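Local coordinates for protein single-stranded-DNA-specific exonuclease RecJ (Thermus thermophilus, PDB 2ZXR) that degrades single-stranded DNA in the 5' to 3' direction as an exonuclease that needs divalent metal ions such as magnesium or manganese, at residues Trp228-Val233 and Glu455-Pro460; Gly217-Val222 and Gly259-Val264. All coordinates share one frame; numbering follows the deposited sequence.

Contact 1. Residues Trp228-Val233 and Glu455-Pro460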
# COMPACT_ATOMS: atom_id res chain seq x y z
N TRP A 228 6.90 -13.62 7.06
CA TRP A 228 7.93 -13.34 8.06
C TRP A 228 8.07 -11.84 8.35
O TRP A 228 8.17 -11.43 9.51
CB TRP A 228 9.28 -13.89 7.58
CG TRP A 228 10.27 -13.95 8.69
CD1 TRP A 228 10.41 -14.95 9.61
CD2 TRP A 228 11.25 -12.96 9.02
NE1 TRP A 228 11.41 -14.64 10.50
CE2 TRP A 228 11.95 -13.43 10.15
CE3 TRP A 228 11.61 -11.72 8.46
CZ2 TRP A 228 12.99 -12.70 10.75
CZ3 TRP A 228 12.63 -10.99 9.04
CH2 TRP A 228 13.32 -11.49 10.18
N ASN A 229 8.09 -11.02 7.31
CA ASN A 229 8.20 -9.58 7.57
C ASN A 229 7.01 -9.09 8.41
O ASN A 229 7.20 -8.28 9.29
CB ASN A 229 8.31 -8.77 6.26
CG ASN A 229 9.71 -8.78 5.66
OD1 ASN A 229 10.71 -9.04 6.35
ND2 ASN A 229 9.79 -8.46 4.38
N ARG A 230 5.79 -9.57 8.16
CA ARG A 230 4.63 -9.15 8.98
C ARG A 230 4.83 -9.57 10.43
O ARG A 230 4.54 -8.81 11.35
CB ARG A 230 3.30 -9.77 8.50
CG ARG A 230 2.18 -9.73 9.62
CD ARG A 230 0.78 -10.37 9.24
NE ARG A 230 0.05 -9.28 8.63
CZ ARG A 230 -1.03 -8.67 9.11
NH1 ARG A 230 -1.65 -9.01 10.23
NH2 ARG A 230 -1.39 -7.57 8.48
N ALA A 231 5.29 -10.79 10.64
CA ALA A 231 5.48 -11.29 11.99
C ALA A 231 6.57 -10.51 12.72
O ALA A 231 6.44 -10.21 13.91
CB ALA A 231 5.85 -12.77 11.95
N LEU A 232 7.64 -10.17 11.99
CA LEU A 232 8.76 -9.45 12.59
C LEU A 232 8.32 -8.07 13.02
O LEU A 232 8.60 -7.63 14.16
CB LEU A 232 9.93 -9.35 11.61
CG LEU A 232 11.11 -8.52 12.16
CD1 LEU A 232 11.85 -9.31 13.26
CD2 LEU A 232 12.05 -8.18 11.06
N VAL A 233 7.60 -7.38 12.13
CA VAL A 233 7.13 -6.04 12.43
C VAL A 233 6.13 -6.04 13.61
O VAL A 233 6.20 -5.20 14.49
CB VAL A 233 6.54 -5.38 11.13
CG1 VAL A 233 5.74 -4.12 11.45
CG2 VAL A 233 7.74 -5.04 10.18
N GLU A 455 3.89 -1.42 2.72
CA GLU A 455 4.16 -1.83 1.36
C GLU A 455 3.40 -3.13 1.06
O GLU A 455 2.81 -3.29 -0.01
CB GLU A 455 5.67 -2.04 1.16
CG GLU A 455 6.04 -2.72 -0.16
CD GLU A 455 5.61 -1.90 -1.38
OE1 GLU A 455 5.27 -0.70 -1.23
OE2 GLU A 455 5.64 -2.45 -2.50
N GLY A 456 3.39 -4.07 1.99
CA GLY A 456 2.64 -5.27 1.67
C GLY A 456 1.10 -5.18 1.52
O GLY A 456 0.52 -5.65 0.55
N ASN A 457 0.44 -4.62 2.52
CA ASN A 457 -1.01 -4.49 2.51
C ASN A 457 -1.32 -3.07 2.85
O ASN A 457 -1.17 -2.66 4.01
CB ASN A 457 -1.68 -5.42 3.57
CG ASN A 457 -0.93 -5.41 4.85
OD1 ASN A 457 -1.48 -5.49 5.97
ND2 ASN A 457 0.37 -5.31 4.71
N PRO A 458 -1.71 -2.27 1.84
CA PRO A 458 -2.05 -0.87 2.08
C PRO A 458 -3.42 -0.85 2.74
O PRO A 458 -4.18 -1.80 2.64
CB PRO A 458 -2.10 -0.29 0.67
CG PRO A 458 -2.61 -1.41 -0.13
CD PRO A 458 -1.82 -2.60 0.41
N GLU A 459 -3.73 0.21 3.45
CA GLU A 459 -5.03 0.28 4.06
C GLU A 459 -6.08 0.24 2.90
O GLU A 459 -5.89 0.87 1.84
CB GLU A 459 -5.12 1.57 4.85
CG GLU A 459 -6.37 1.76 5.64
CD GLU A 459 -6.23 2.92 6.60
OE1 GLU A 459 -5.17 3.58 6.57
OE2 GLU A 459 -7.16 3.15 7.37
N PRO A 460 -7.17 -0.52 3.07
CA PRO A 460 -8.20 -0.59 2.02
C PRO A 460 -8.97 0.71 1.78
O PRO A 460 -9.20 1.50 2.71
CB PRO A 460 -9.13 -1.69 2.53
CG PRO A 460 -9.00 -1.59 3.99
CD PRO A 460 -7.51 -1.38 4.21

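Contact 2. Residues Gly217-Val222 and Gly259-Val264. With MG (magnesium ion), chain B.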
# COMPACT_ATOMS: atom_id res chain seq x y z
N GLY A 217 14.13 -1.21 10.56
CA GLY A 217 14.84 -1.31 9.29
C GLY A 217 13.95 -1.86 8.17
O GLY A 217 14.02 -1.43 7.02
N THR A 218 13.13 -2.85 8.51
CA THR A 218 12.20 -3.50 7.57
C THR A 218 11.21 -2.49 6.98
O THR A 218 10.99 -2.42 5.77
CB THR A 218 11.45 -4.63 8.32
OG1 THR A 218 12.42 -5.58 8.79
CG2 THR A 218 10.42 -5.33 7.41
N ILE A 219 10.61 -1.70 7.86
CA ILE A 219 9.66 -0.68 7.43
C ILE A 219 10.38 0.39 6.58
O ILE A 219 9.93 0.76 5.50
CB ILE A 219 8.97 -0.04 8.67
CG1 ILE A 219 8.05 -1.09 9.34
CG2 ILE A 219 8.19 1.19 8.25
CD1 ILE A 219 7.46 -0.66 10.72
N ALA A 220 11.54 0.85 7.06
CA ALA A 220 12.32 1.86 6.35
C ALA A 220 12.74 1.40 4.95
O ALA A 220 12.83 2.20 4.02
CB ALA A 220 13.57 2.23 7.17
N ASP A 221 13.02 0.11 4.80
CA ASP A 221 13.44 -0.45 3.51
C ASP A 221 12.29 -0.52 2.52
O ASP A 221 12.52 -0.74 1.33
CB ASP A 221 13.99 -1.87 3.71
CG ASP A 221 14.38 -2.55 2.38
OD1 ASP A 221 13.70 -3.51 1.95
OD2 ASP A 221 15.37 -2.12 1.77
N VAL A 222 11.06 -0.36 3.02
CA VAL A 222 9.84 -0.43 2.22
C VAL A 222 9.69 -1.80 1.58
O VAL A 222 9.30 -1.92 0.43
CB VAL A 222 9.80 0.65 1.11
CG1 VAL A 222 8.39 0.71 0.48
CG2 VAL A 222 10.16 2.03 1.72
N GLY A 259 2.55 2.87 18.43
CA GLY A 259 2.54 1.48 17.98
C GLY A 259 2.22 1.18 16.52
O GLY A 259 2.00 0.01 16.13
N LYS A 260 2.17 2.24 15.71
CA LYS A 260 1.86 2.11 14.30
C LYS A 260 3.07 2.04 13.36
O LYS A 260 4.07 2.73 13.55
CB LYS A 260 0.97 3.29 13.87
CG LYS A 260 -0.29 3.46 14.69
CD LYS A 260 -1.08 2.14 14.82
CE LYS A 260 -2.52 2.43 15.30
NZ LYS A 260 -3.28 1.21 15.68
N ALA A 261 2.97 1.20 12.35
CA ALA A 261 4.04 1.07 11.38
C ALA A 261 4.20 2.38 10.63
O ALA A 261 5.31 2.77 10.27
CB ALA A 261 3.72 -0.06 10.41
N VAL A 262 3.07 3.07 10.39
CA VAL A 262 3.08 4.34 9.67
C VAL A 262 3.86 5.43 10.41
O VAL A 262 4.44 6.31 9.80
CB VAL A 262 1.63 4.85 9.38
CG1 VAL A 262 0.95 5.28 10.67
CG2 VAL A 262 1.66 6.03 8.39
N GLU A 263 3.87 5.37 11.73
CA GLU A 263 4.63 6.36 12.48
C GLU A 263 6.15 6.08 12.27
O GLU A 263 6.95 7.02 12.18
CB GLU A 263 4.23 6.31 13.97
CG GLU A 263 2.73 6.64 14.18
CD GLU A 263 2.24 6.27 15.58
OE1 GLU A 263 2.64 5.22 16.12
OE2 GLU A 263 1.43 7.03 16.15
N VAL A 264 6.52 4.80 12.17
CA VAL A 264 7.93 4.42 11.92
C VAL A 264 8.35 4.93 10.52
O VAL A 264 9.40 5.55 10.34
CB VAL A 264 8.12 2.88 11.95
CG1 VAL A 264 9.56 2.52 11.54
CG2 VAL A 264 7.82 2.33 13.36
MG MG B . 17.63 -2.40 2.43
O HOH W 1 17.25 -0.10 2.70

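Contact 1. Residues Trp228-Val233 and Glu455-Pro460
R230, on helix 227-239, meets N457, on the loop before strand 462-466, through the ends of two polar side chains. The atom modelled as OD1 of N457 lies 3.3 Å from NH2 of R230, near the guanidinium plane and at its edge. The amide is probably turned over in the model, so the nature of this approach is left open. The two side chains cross at roughly a right angle, with the planes of their end groups inclined by 58°. R230 has the length for such a span: it runs out extended with CG anti to the backbone N (chi1 160°), then bends at chi3 (-88°), bridging backbones whose nearest CA atoms, R230 and G456, are 8.5 Å apart.

Between the two segments the packing is slight, 52 Å² in all, although the rest of the protein buries both touching residues; E455 and P458, on either side of N457 in sequence, are exposed. The apolar side of the helix is much denser. The ring of W228 has CB of L232 4.1 Å above its plane, offset toward the rim, and packs also on F192 and L193, while W228 NE1 donates to A51 O. Asparagine suits buried N229, because its ND2 donates to both K184 O and P224 O.

R230 NH1 donates to the backbone oxygens L46 O and L449 O, with K234 close by as a like charge. These carbonyl dipoles probably help to stabilise the buried charge, and the bonds tie the helix to the loop of L46 and to that of L449 and N457.

Contact 2. Residues Gly217-Val222 and Gly259-Val264
The metal site of the DHH phosphoesterase core takes one ligand, D221, from the end of helix 211-220, whose last turn packs against the start of helix 261-277. D221 binds the magnesium ion through OD2 at 2.4 Å; its CG, anti to the backbone N (chi1 177°), carries the carboxylate out to the ion. D84, D136, H160 and H161 bind the same ion, and a water whose O lies 2.3 Å from the magnesium also binds. V222 then turns the chain out of the helix in a Schellman motif, with a positive phi of 62°.

I219 makes the contact between the segments. Its CG2 meets V264 CG1 at 3.8 Å, while CD1, at the end of the extended longer branch, lies between A261 CB and V264 CB, 3.8 Å from each. The branched isoleucine and valine fill this buried seam, crossing at about a right angle, and the small alanine lets the helix start come close. At that start, the backbone N of K260, the N-cap residue, donates to E263 OE1 (3.0 Å, 158°), which is met from above the carboxylate plane and also accepts a bond from T258 N.

Farther along helix 261-277, A265 receives I219 and A269 receives A220. Helix 227-239 adds L237 against V264, so three helices meet here, while D221 alone of the two segments reaches the metal.

Contacts 1 and 2 have centres 10 Å apart and alternate along the chain. Helices 211-220 and 227-239, consecutive in sequence, join them: T218 OG1 is 3.5 Å from L232 CD2, and T218 CG2 is 3.9 Å from V233 CG2. A second junction follows the metal ligand in sequence, where E455 CG packs at 3.4 Å against V222 O, bringing the loop of contact 1 next to the residue following D221. Contact 2 carries a metal ligand directly, and the side chain of I219 is about 9 Å from that of D84. Contact 1 is remote from the magnesium, with R230 CZ 20.8 Å from the ion, and connects helix 227-239 to the loop within the RecJ OB range.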